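Local coordinates for hypothetical protein TTHA1785 (Thermus thermophilus, PDB 2EPG) that probably joins broken RNA ends, sealing a 3'-phosphate or 2',3'-cyclic phosphate end to a 5'-hydroxyl end with GTP and manganese, at residues A[106-111]-A[337-341]. Residues are numbered along the deposited sequence; the frame is centred on the assembly and turned at random.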
ATOM      1  N   ASP A 106       8.862   5.750  -0.724  1.00 34.61           N
ATOM      2  CA  ASP A 106       7.678   6.084  -1.496  1.00 34.42           C
ATOM      3  C   ASP A 106       6.428   6.055  -0.606  1.00 32.64           C
ATOM      4  O   ASP A 106       5.716   5.062  -0.532  1.00 32.92           O
ATOM      5  CB  ASP A 106       7.508   5.153  -2.688  1.00 35.08           C
ATOM      6  CG  ASP A 106       6.446   5.662  -3.666  1.00 38.85           C
ATOM      7  OD1 ASP A 106       6.319   5.092  -4.773  1.00 41.14           O
ATOM      8  OD2 ASP A 106       5.733   6.630  -3.324  1.00 35.43           O
ATOM      9  N   ILE A 107       6.193   7.168   0.080  1.00 31.57           N
ATOM     10  CA  ILE A 107       5.063   7.320   0.977  1.00 28.91           C
ATOM     11  C   ILE A 107       3.758   7.103   0.253  1.00 29.02           C
ATOM     12  O   ILE A 107       3.475   7.720  -0.780  1.00 28.58           O
ATOM     13  CB  ILE A 107       5.075   8.705   1.647  1.00 27.53           C
ATOM     14  CG1 ILE A 107       6.364   8.837   2.472  1.00 26.13           C
ATOM     15  CG2 ILE A 107       3.823   8.882   2.551  1.00 20.02           C
ATOM     16  CD1 ILE A 107       6.617  10.230   3.052  1.00 27.65           C
ATOM     17  N   ASN A 108       2.966   6.207   0.825  1.00 29.30           N
ATOM     18  CA  ASN A 108       1.675   5.805   0.286  1.00 28.59           C
ATOM     19  C   ASN A 108       1.750   5.262  -1.117  1.00 28.58           C
ATOM     20  O   ASN A 108       0.848   5.485  -1.920  1.00 28.75           O
ATOM     21  CB  ASN A 108       0.625   6.914   0.340  1.00 30.28           C
ATOM     22  CG  ASN A 108      -0.797   6.391   0.025  1.00 33.49           C
ATOM     23  OD1 ASN A 108      -1.010   5.174  -0.136  1.00 34.19           O
ATOM     24  ND2 ASN A 108      -1.766   7.302  -0.058  1.00 27.89           N
ATOM     25  N   CYS A 109       2.854   4.587  -1.430  1.00 28.19           N
ATOM     26  CA  CYS A 109       2.946   3.894  -2.703  1.00 28.82           C
ATOM     27  C   CYS A 109       1.802   2.928  -2.375  1.00 28.44           C
ATOM     28  O   CYS A 109       1.752   2.377  -1.261  1.00 26.06           O
ATOM     29  CB  CYS A 109       4.259   3.101  -2.808  1.00 30.60           C
ATOM     30  SG  CYS A 109       4.294   1.865  -4.155  1.00 41.56           S
ATOM     31  N   GLY A 110       0.873   2.741  -3.297  1.00 27.68           N
ATOM     32  CA  GLY A 110      -0.237   1.871  -2.980  1.00 27.83           C
ATOM     33  C   GLY A 110      -0.924   1.290  -4.188  1.00 27.06           C
ATOM     34  O   GLY A 110      -0.395   1.344  -5.298  1.00 25.45           O
ATOM     35  N   VAL A 111      -2.128   0.769  -3.972  1.00 25.49           N
ATOM     36  CA  VAL A 111      -2.860   0.121  -5.040  1.00 26.65           C
ATOM     37  C   VAL A 111      -4.333   0.482  -5.091  1.00 24.59           C
ATOM     38  O   VAL A 111      -4.989   0.568  -4.060  1.00 27.04           O
ATOM     39  CB  VAL A 111      -2.781  -1.425  -4.876  1.00 26.70           C
ATOM     40  CG1 VAL A 111      -3.377  -2.115  -6.083  1.00 28.01           C
ATOM     41  CG2 VAL A 111      -1.331  -1.853  -4.647  1.00 30.44           C
ATOM     42  N   LEU A 337      -5.852   1.171  -1.269  1.00 23.76           N
ATOM     43  CA  LEU A 337      -5.126   1.203  -0.007  1.00 25.55           C
ATOM     44  C   LEU A 337      -3.618   1.332  -0.174  1.00 26.64           C
ATOM     45  O   LEU A 337      -3.050   0.981  -1.203  1.00 26.82           O
ATOM     46  CB  LEU A 337      -5.428  -0.049   0.838  1.00 25.18           C
ATOM     47  CG  LEU A 337      -4.659  -1.346   0.526  1.00 25.55           C
ATOM     48  CD1 LEU A 337      -5.074  -2.458   1.505  1.00 22.43           C
ATOM     49  CD2 LEU A 337      -4.935  -1.774  -0.917  1.00 20.33           C
ATOM     50  N   ALA A 338      -2.983   1.849   0.869  1.00 28.66           N
ATOM     51  CA  ALA A 338      -1.547   2.064   0.900  1.00 29.12           C
ATOM     52  C   ALA A 338      -0.772   0.805   1.255  1.00 30.51           C
ATOM     53  O   ALA A 338      -1.295  -0.077   1.928  1.00 31.57           O
ATOM     54  CB  ALA A 338      -1.224   3.157   1.922  1.00 28.99           C
ATOM     55  N   HIS A 339       0.481   0.747   0.801  1.00 32.40           N
ATOM     56  CA  HIS A 339       1.389  -0.360   1.091  1.00 34.13           C
ATOM     57  C   HIS A 339       2.546   0.176   1.948  1.00 33.27           C
ATOM     58  O   HIS A 339       3.302  -0.598   2.525  1.00 33.60           O
ATOM     59  CB  HIS A 339       1.918  -0.995  -0.211  1.00 38.31           C
ATOM     60  CG  HIS A 339       0.953  -1.949  -0.852  1.00 45.21           C
ATOM     61  ND1 HIS A 339       1.362  -3.079  -1.534  1.00 48.87           N
ATOM     62  CD2 HIS A 339      -0.404  -1.978  -0.859  1.00 46.50           C
ATOM     63  CE1 HIS A 339       0.301  -3.765  -1.924  1.00 47.84           C
ATOM     64  NE2 HIS A 339      -0.782  -3.120  -1.526  1.00 47.42           N
ATOM     65  N   ASN A 340       2.691   1.506   2.005  1.00 31.50           N
ATOM     66  CA  ASN A 340       3.720   2.162   2.831  1.00 30.28           C
ATOM     67  C   ASN A 340       3.032   3.333   3.517  1.00 31.04           C
ATOM     68  O   ASN A 340       2.563   4.247   2.839  1.00 32.20           O
ATOM     69  CB  ASN A 340       4.888   2.736   2.003  1.00 31.34           C
ATOM     70  CG  ASN A 340       5.739   1.669   1.339  1.00 30.78           C
ATOM     71  OD1 ASN A 340       6.080   0.660   1.944  1.00 31.49           O
ATOM     72  ND2 ASN A 340       6.108   1.909   0.092  1.00 33.39           N
ATOM     73  N   ASN A 341       2.959   3.317   4.845  1.00 29.79           N
ATOM     74  CA  ASN A 341       2.324   4.415   5.549  1.00 30.55           C
ATOM     75  C   ASN A 341       2.344   4.242   7.060  1.00 30.04           C
ATOM     76  O   ASN A 341       2.458   3.134   7.554  1.00 31.43           O
ATOM     77  CB  ASN A 341       0.872   4.531   5.096  1.00 33.50           C
ATOM     78  CG  ASN A 341       0.450   5.961   4.865  1.00 38.29           C
ATOM     79  OD1 ASN A 341      -0.703   6.233   4.519  1.00 41.84           O
ATOM     80  ND2 ASN A 341       1.381   6.888   5.052  1.00 39.33           N
TER
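Val111 lays its CG2 methyl over one face of the His339 imidazole, a CH-pi contact with CG2 3.8 Å from the ring centroid; Cys109 O and Gly110 CA approach the ring obliquely, and the His410 ring meets it with planes at about 80°. Val111 holds CG1 anti to the backbone N (chi1 -172°), which puts CG2 beside that N, where it reaches the ring, closest at NE2. Both ring nitrogens are bonded, ND1 to His410 and NE2 to the carbonyl of Leu382, which fixes the ring's rotation. The other flat group, the Asn340 amide, sends ND2 to Asp106 O at 3.2 Å, moderately bent (N-H...O 151°) and tilted from the carbonyl plane. Cys109 N closes the 106-109 type II turn on that same oxygen from the opposite face, while Asn340 OD1 accepts from Gly358 N. Replacing Asn340 by alanine removes this amide, which would probably cost Asp106 O one donor and Gly358 N its acceptor. Backbone bonds finish the seam: Asn108 N to Asn340 O, 2.8 Å; His339 N to Cys109 O, 2.9 Å; and a reciprocal pair between Val111 and Leu337. The seam carries predicted ligands of both manganese ions, Asp106 (OD2 accepts from Ser249 N) and His339. Strand 110-119 runs antiparallel between strands 332-347 and 240-247, with helix 288-321 packed on Ile107 and Asn108, whose ND2 bonds Ala301 O.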